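Local coordinates for mundticin KS immunity protein (Enterococcus mundtii, PDB 2ZRR) that contributes to the self-protection of its bacteriocin-producing host, probably by guarding the cell against its own mundticin KS, at residues A[36-41]-A[67-72]; A[81-86]-A[107-112]. One frame throughout, in Å; residues are numbered along the deposited sequence.

Contact 1: residues A[36-41]-A[67-72]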
loop_
_atom_site.group_PDB
_atom_site.type_symbol
_atom_site.label_atom_id
_atom_site.label_comp_id
_atom_site.label_asym_id
_atom_site.label_seq_id
_atom_site.Cartn_x
_atom_site.Cartn_y
_atom_site.Cartn_z
ATOM N N LYS A 36 -7.123 -9.473 3.008
ATOM C CA LYS A 36 -7.240 -8.881 1.677
ATOM C C LYS A 36 -6.265 -7.732 1.507
ATOM O O LYS A 36 -5.541 -7.672 0.514
ATOM C CB LYS A 36 -8.660 -8.355 1.451
ATOM C CG LYS A 36 -9.465 -9.110 0.413
ATOM C CD LYS A 36 -10.824 -8.440 0.162
ATOM C CE LYS A 36 -11.965 -9.150 0.892
ATOM N NZ LYS A 36 -12.506 -8.329 2.018
ATOM N N ALA A 37 -6.256 -6.803 2.464
ATOM C CA ALA A 37 -5.349 -5.653 2.397
ATOM C C ALA A 37 -3.874 -6.093 2.325
ATOM O O ALA A 37 -3.091 -5.568 1.526
ATOM C CB ALA A 37 -5.572 -4.741 3.596
ATOM N N GLU A 38 -3.498 -7.063 3.152
ATOM C CA GLU A 38 -2.127 -7.564 3.156
ATOM C C GLU A 38 -1.762 -8.227 1.815
ATOM O O GLU A 38 -0.667 -8.025 1.286
ATOM C CB GLU A 38 -1.953 -8.562 4.300
ATOM C CG GLU A 38 -1.789 -7.924 5.661
ATOM C CD GLU A 38 -2.049 -8.893 6.782
ATOM O OE1 GLU A 38 -2.071 -10.112 6.536
ATOM O OE2 GLU A 38 -2.231 -8.437 7.929
ATOM N N VAL A 39 -2.690 -9.012 1.268
ATOM C CA VAL A 39 -2.476 -9.692 -0.013
ATOM C C VAL A 39 -2.162 -8.676 -1.108
ATOM O O VAL A 39 -1.182 -8.826 -1.834
ATOM C CB VAL A 39 -3.723 -10.528 -0.415
ATOM C CG1 VAL A 39 -3.755 -10.763 -1.915
ATOM C CG2 VAL A 39 -3.708 -11.842 0.320
ATOM N N ILE A 40 -2.983 -7.635 -1.218
ATOM C CA ILE A 40 -2.772 -6.611 -2.235
ATOM C C ILE A 40 -1.398 -5.946 -2.093
ATOM O O ILE A 40 -0.703 -5.692 -3.083
ATOM C CB ILE A 40 -3.866 -5.529 -2.155
ATOM C CG1 ILE A 40 -5.233 -6.149 -2.422
ATOM C CG2 ILE A 40 -3.605 -4.433 -3.170
ATOM C CD1 ILE A 40 -6.375 -5.159 -2.278
ATOM N N ILE A 41 -1.000 -5.661 -0.860
ATOM C CA ILE A 41 0.290 -5.016 -0.632
ATOM C C ILE A 41 1.422 -5.964 -1.020
ATOM O O ILE A 41 2.382 -5.566 -1.679
ATOM C CB ILE A 41 0.427 -4.568 0.853
ATOM C CG1 ILE A 41 -0.420 -3.307 1.079
ATOM C CG2 ILE A 41 1.896 -4.297 1.199
ATOM C CD1 ILE A 41 -1.126 -3.259 2.421
ATOM N N LYS A 67 2.412 -3.056 9.828
ATOM C CA LYS A 67 1.437 -2.449 10.739
ATOM C C LYS A 67 0.152 -3.259 10.725
ATOM O O LYS A 67 -0.479 -3.437 11.766
ATOM C CB LYS A 67 1.111 -1.015 10.328
ATOM C CG LYS A 67 2.157 0.009 10.712
ATOM C CD LYS A 67 1.681 1.414 10.389
ATOM C CE LYS A 67 2.755 2.448 10.692
ATOM N NZ LYS A 67 3.639 2.694 9.521
ATOM N N LEU A 68 -0.230 -3.750 9.541
ATOM C CA LEU A 68 -1.449 -4.555 9.385
ATOM C C LEU A 68 -1.373 -5.866 10.168
ATOM O O LEU A 68 -2.335 -6.293 10.810
ATOM C CB LEU A 68 -1.693 -4.864 7.898
ATOM C CG LEU A 68 -2.327 -3.750 7.073
ATOM C CD1 LEU A 68 -2.241 -4.087 5.598
ATOM C CD2 LEU A 68 -3.782 -3.572 7.487
ATOM N N LYS A 69 -0.218 -6.512 10.115
ATOM C CA LYS A 69 -0.045 -7.772 10.810
ATOM C C LYS A 69 0.228 -7.659 12.303
ATOM O O LYS A 69 -0.207 -8.512 13.071
ATOM C CB LYS A 69 1.090 -8.554 10.163
ATOM C CG LYS A 69 1.141 -8.397 8.663
ATOM C CD LYS A 69 2.380 -9.056 8.100
ATOM C CE LYS A 69 2.040 -10.227 7.222
ATOM N NZ LYS A 69 2.432 -9.909 5.825
ATOM N N ASN A 70 0.930 -6.607 12.722
ATOM C CA ASN A 70 1.289 -6.455 14.136
ATOM C C ASN A 70 0.485 -5.508 15.024
ATOM O O ASN A 70 0.309 -5.794 16.208
ATOM C CB ASN A 70 2.759 -6.070 14.241
ATOM C CG ASN A 70 3.667 -7.021 13.494
ATOM O OD1 ASN A 70 3.441 -8.225 13.467
ATOM N ND2 ASN A 70 4.709 -6.476 12.887
ATOM N N GLU A 71 0.011 -4.393 14.468
ATOM C CA GLU A 71 -0.755 -3.395 15.230
ATOM C C GLU A 71 -2.169 -3.836 15.618
ATOM O O GLU A 71 -2.863 -4.461 14.834
ATOM C CB GLU A 71 -0.840 -2.096 14.429
ATOM C CG GLU A 71 0.158 -1.025 14.836
ATOM C CD GLU A 71 0.047 0.232 13.983
ATOM O OE1 GLU A 71 -1.074 0.573 13.537
ATOM O OE2 GLU A 71 1.084 0.887 13.752
ATOM N N GLY A 72 -2.603 -3.491 16.825
ATOM C CA GLY A 72 -3.927 -3.884 17.251
ATOM C C GLY A 72 -5.024 -2.990 16.693
ATOM O O GLY A 72 -6.196 -3.104 17.065
#
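With CG set beside its own backbone N (chi1 -78°) and the chain extended beyond, Glu38 slides past Leu68, whose CG takes the same setting (chi1 -80°), the two side chains running in opposite directions. They join helix 33-48 to the C-terminal turn of helix 55-70, consecutive helices of the antiparallel four-helix bundle, where the backbones come within 7.0 Å between the CA atoms of Glu38 and Leu68. The CG methylene of Glu38 adds apolar contact, 3.8 Å from Leu68 CB and 3.9 Å from Leu68 CD1. Further out, its carboxylate settles over the root of Lys69, with OE2 3.5 Å from Lys69 CG. The carboxylate and the ammonium stay too far apart for a salt bridge, Glu38 OE1 to Lys69 NZ being 4.6 Å; any attraction is probably modest at this outer edge. Deeper in, Leu68 points into the bundle, where Val78 of helix 75-90 also touches it, while Leu108 of helix 99-109 packs on Ala37 and Ile41. The Ala37 methyl, CB, sits 3.9 Å from Leu68 CD1. The same Leu68 CD1 methyl meets the end of Ile41 tip to tip, 3.5 Å from Ile41 CD1, closer than two methyls normally pack.

Contact 2: residues A[81-86]-A[107-112]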
loop_
_atom_site.group_PDB
_atom_site.type_symbol
_atom_site.label_atom_id
_atom_site.label_comp_id
_atom_site.label_asym_id
_atom_site.label_seq_id
_atom_site.Cartn_x
_atom_site.Cartn_y
_atom_site.Cartn_z
ATOM N N ARG A 81 -4.618 6.238 7.266
ATOM C CA ARG A 81 -3.333 6.877 7.547
ATOM C C ARG A 81 -2.343 6.578 6.419
ATOM O O ARG A 81 -1.500 7.409 6.068
ATOM C CB ARG A 81 -2.788 6.372 8.893
ATOM C CG ARG A 81 -3.528 6.962 10.098
ATOM C CD ARG A 81 -3.227 6.251 11.418
ATOM N NE ARG A 81 -3.692 7.049 12.557
ATOM C CZ ARG A 81 -3.633 6.675 13.834
ATOM N NH1 ARG A 81 -3.124 5.500 14.175
ATOM N NH2 ARG A 81 -4.091 7.487 14.778
ATOM N N MET A 82 -2.464 5.387 5.845
ATOM C CA MET A 82 -1.592 4.967 4.761
ATOM C C MET A 82 -1.953 5.702 3.491
ATOM O O MET A 82 -1.083 6.124 2.738
ATOM C CB MET A 82 -1.731 3.467 4.527
ATOM C CG MET A 82 -1.125 2.993 3.218
ATOM S SD MET A 82 -1.500 1.266 2.879
ATOM C CE MET A 82 -0.201 0.887 1.715
ATOM N N ASN A 83 -3.252 5.833 3.258
ATOM C CA ASN A 83 -3.761 6.513 2.079
ATOM C C ASN A 83 -3.067 7.857 1.952
ATOM O O ASN A 83 -2.659 8.261 0.864
ATOM C CB ASN A 83 -5.274 6.710 2.212
ATOM C CG ASN A 83 -5.869 7.506 1.063
ATOM O OD1 ASN A 83 -5.306 7.562 -0.034
ATOM N ND2 ASN A 83 -7.019 8.127 1.312
ATOM N N ILE A 84 -2.926 8.546 3.077
ATOM C CA ILE A 84 -2.274 9.840 3.083
ATOM C C ILE A 84 -0.805 9.683 2.697
ATOM O O ILE A 84 -0.298 10.389 1.822
ATOM C CB ILE A 84 -2.382 10.484 4.475
ATOM C CG1 ILE A 84 -3.847 10.810 4.771
ATOM C CG2 ILE A 84 -1.532 11.744 4.544
ATOM C CD1 ILE A 84 -4.526 11.643 3.690
ATOM N N GLU A 85 -0.132 8.740 3.345
ATOM C CA GLU A 85 1.275 8.474 3.086
ATOM C C GLU A 85 1.607 8.189 1.623
ATOM O O GLU A 85 2.550 8.760 1.085
ATOM C CB GLU A 85 1.737 7.304 3.940
ATOM C CG GLU A 85 2.847 7.650 4.892
ATOM C CD GLU A 85 2.966 6.640 6.006
ATOM O OE1 GLU A 85 3.853 5.762 5.921
ATOM O OE2 GLU A 85 2.170 6.726 6.966
ATOM N N ILE A 86 0.845 7.301 0.987
ATOM C CA ILE A 86 1.081 6.950 -0.419
ATOM C C ILE A 86 0.932 8.162 -1.339
ATOM O O ILE A 86 1.341 8.131 -2.504
ATOM C CB ILE A 86 0.108 5.835 -0.896
ATOM C CG1 ILE A 86 0.280 4.594 -0.023
ATOM C CG2 ILE A 86 0.388 5.465 -2.352
ATOM C CD1 ILE A 86 -0.638 3.456 -0.394
ATOM N N GLU A 107 -7.702 -0.195 -5.427
ATOM C CA GLU A 107 -8.420 -1.353 -4.923
ATOM C C GLU A 107 -8.064 -1.534 -3.437
ATOM O O GLU A 107 -8.846 -2.070 -2.647
ATOM C CB GLU A 107 -8.018 -2.573 -5.752
ATOM C CG GLU A 107 -8.300 -3.923 -5.134
ATOM C CD GLU A 107 -7.742 -5.058 -5.983
ATOM O OE1 GLU A 107 -7.891 -6.242 -5.597
ATOM O OE2 GLU A 107 -7.151 -4.754 -7.044
ATOM N N LEU A 108 -6.879 -1.066 -3.058
ATOM C CA LEU A 108 -6.441 -1.162 -1.673
ATOM C C LEU A 108 -7.228 -0.152 -0.840
ATOM O O LEU A 108 -7.831 -0.511 0.176
ATOM C CB LEU A 108 -4.936 -0.884 -1.573
ATOM C CG LEU A 108 -4.285 -0.901 -0.185
ATOM C CD1 LEU A 108 -4.464 -2.260 0.490
ATOM C CD2 LEU A 108 -2.823 -0.571 -0.343
ATOM N N MET A 109 -7.229 1.106 -1.278
ATOM C CA MET A 109 -7.954 2.167 -0.575
ATOM C C MET A 109 -9.446 1.840 -0.494
ATOM O O MET A 109 -10.112 2.137 0.497
ATOM C CB MET A 109 -7.759 3.504 -1.295
ATOM C CG MET A 109 -6.666 4.377 -0.713
ATOM S SD MET A 109 -5.123 3.485 -0.357
ATOM C CE MET A 109 -5.166 3.433 1.440
ATOM N N SER A 110 -9.961 1.220 -1.549
ATOM C CA SER A 110 -11.363 0.838 -1.614
ATOM C C SER A 110 -11.768 -0.113 -0.496
ATOM O O SER A 110 -12.957 -0.270 -0.230
ATOM C CB SER A 110 -11.671 0.169 -2.953
ATOM O OG SER A 110 -12.067 -1.185 -2.763
ATOM N N ILE A 111 -10.804 -0.768 0.144
ATOM C CA ILE A 111 -11.146 -1.686 1.224
ATOM C C ILE A 111 -11.673 -0.849 2.381
ATOM O O ILE A 111 -12.611 -1.250 3.082
ATOM C CB ILE A 111 -9.933 -2.514 1.683
ATOM C CG1 ILE A 111 -9.589 -3.545 0.612
ATOM C CG2 ILE A 111 -10.252 -3.238 2.983
ATOM C CD1 ILE A 111 -8.298 -4.280 0.868
ATOM N N SER A 112 -11.060 0.320 2.556
ATOM C CA SER A 112 -11.428 1.296 3.584
ATOM C C SER A 112 -10.247 2.205 3.887
ATOM O O SER A 112 -10.287 3.379 3.460
ATOM C CB SER A 112 -11.916 0.617 4.883
ATOM O OG SER A 112 -10.930 -0.222 5.462
#
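Asn83 and Met109 mark the closest backbone approach, their CA atoms 6.6 Å apart, where the middle of helix 75-90 passes the C-terminal end of helix 99-109 and the chain goes on into a type I beta turn from Met109 to Ser112. Met109 gives the largest share of the buried surface. Its CB does not aim straight at the neighbouring helix, but bends at chi2 (46°) and chi3 (-108°) fold the thioether round until the terminal methyl presses against the base of Asn83: Met109 CE is 3.4 Å from Asn83 CB and equally close to the CA of that residue. Nearer its root, the Met109 chain runs obliquely across the amide, CG lying 3.5 Å from Asn83 OD1. About one turn further along helix 75-90, Ile86 CD1 lies 4.5 Å from Met109 SD, a looser contact. On the buried side, Met82 stretches out fully beyond CG and crosses Leu108 at about a right angle. Its methyl CE comes to 3.6 Å from Leu108 CD2, and its SD follows at 3.9 Å from the same Leu108 methyl. Leu61 and Tyr64 of helix 55-70 also touch Met82, and Ile41 of helix 33-48 meets Leu108, which places this pair in the hydrophobic centre of the four-helix bundle. Between the segments the chemistry is therefore almost wholly dispersive: two thioethers and branched aliphatic chains join the helices by shape, and the one polar side chain in the contact, Asn83, offers Met109 its carbon atoms and carbonyl oxygen for van der Waals contact rather than hydrogen bonding.

How the contacts relate
Both contacts are largely buried and hold different helix pairs of one bundle: contact 1 joins helices 33-48 and 55-70, contact 2 helices 75-90 and 99-109. Their centres lie 12 Å apart, and they meet where helix 33-48 packs on helix 99-109, with Ala37 O 3.7 Å from Leu108 CD1, and on the turn that follows it, with Ile40 CD1 3.8 Å from Ile111 CD1. Contact 2 sits slightly nearer the middle of the chain. At its outer edge contact 1 carries an acidic and a basic chain, whereas contact 2 has a neutral amide against a methionine. Inward they converge on the same core, aliphatic methyls in contact 1 and a methionine-leucine pair in contact 2.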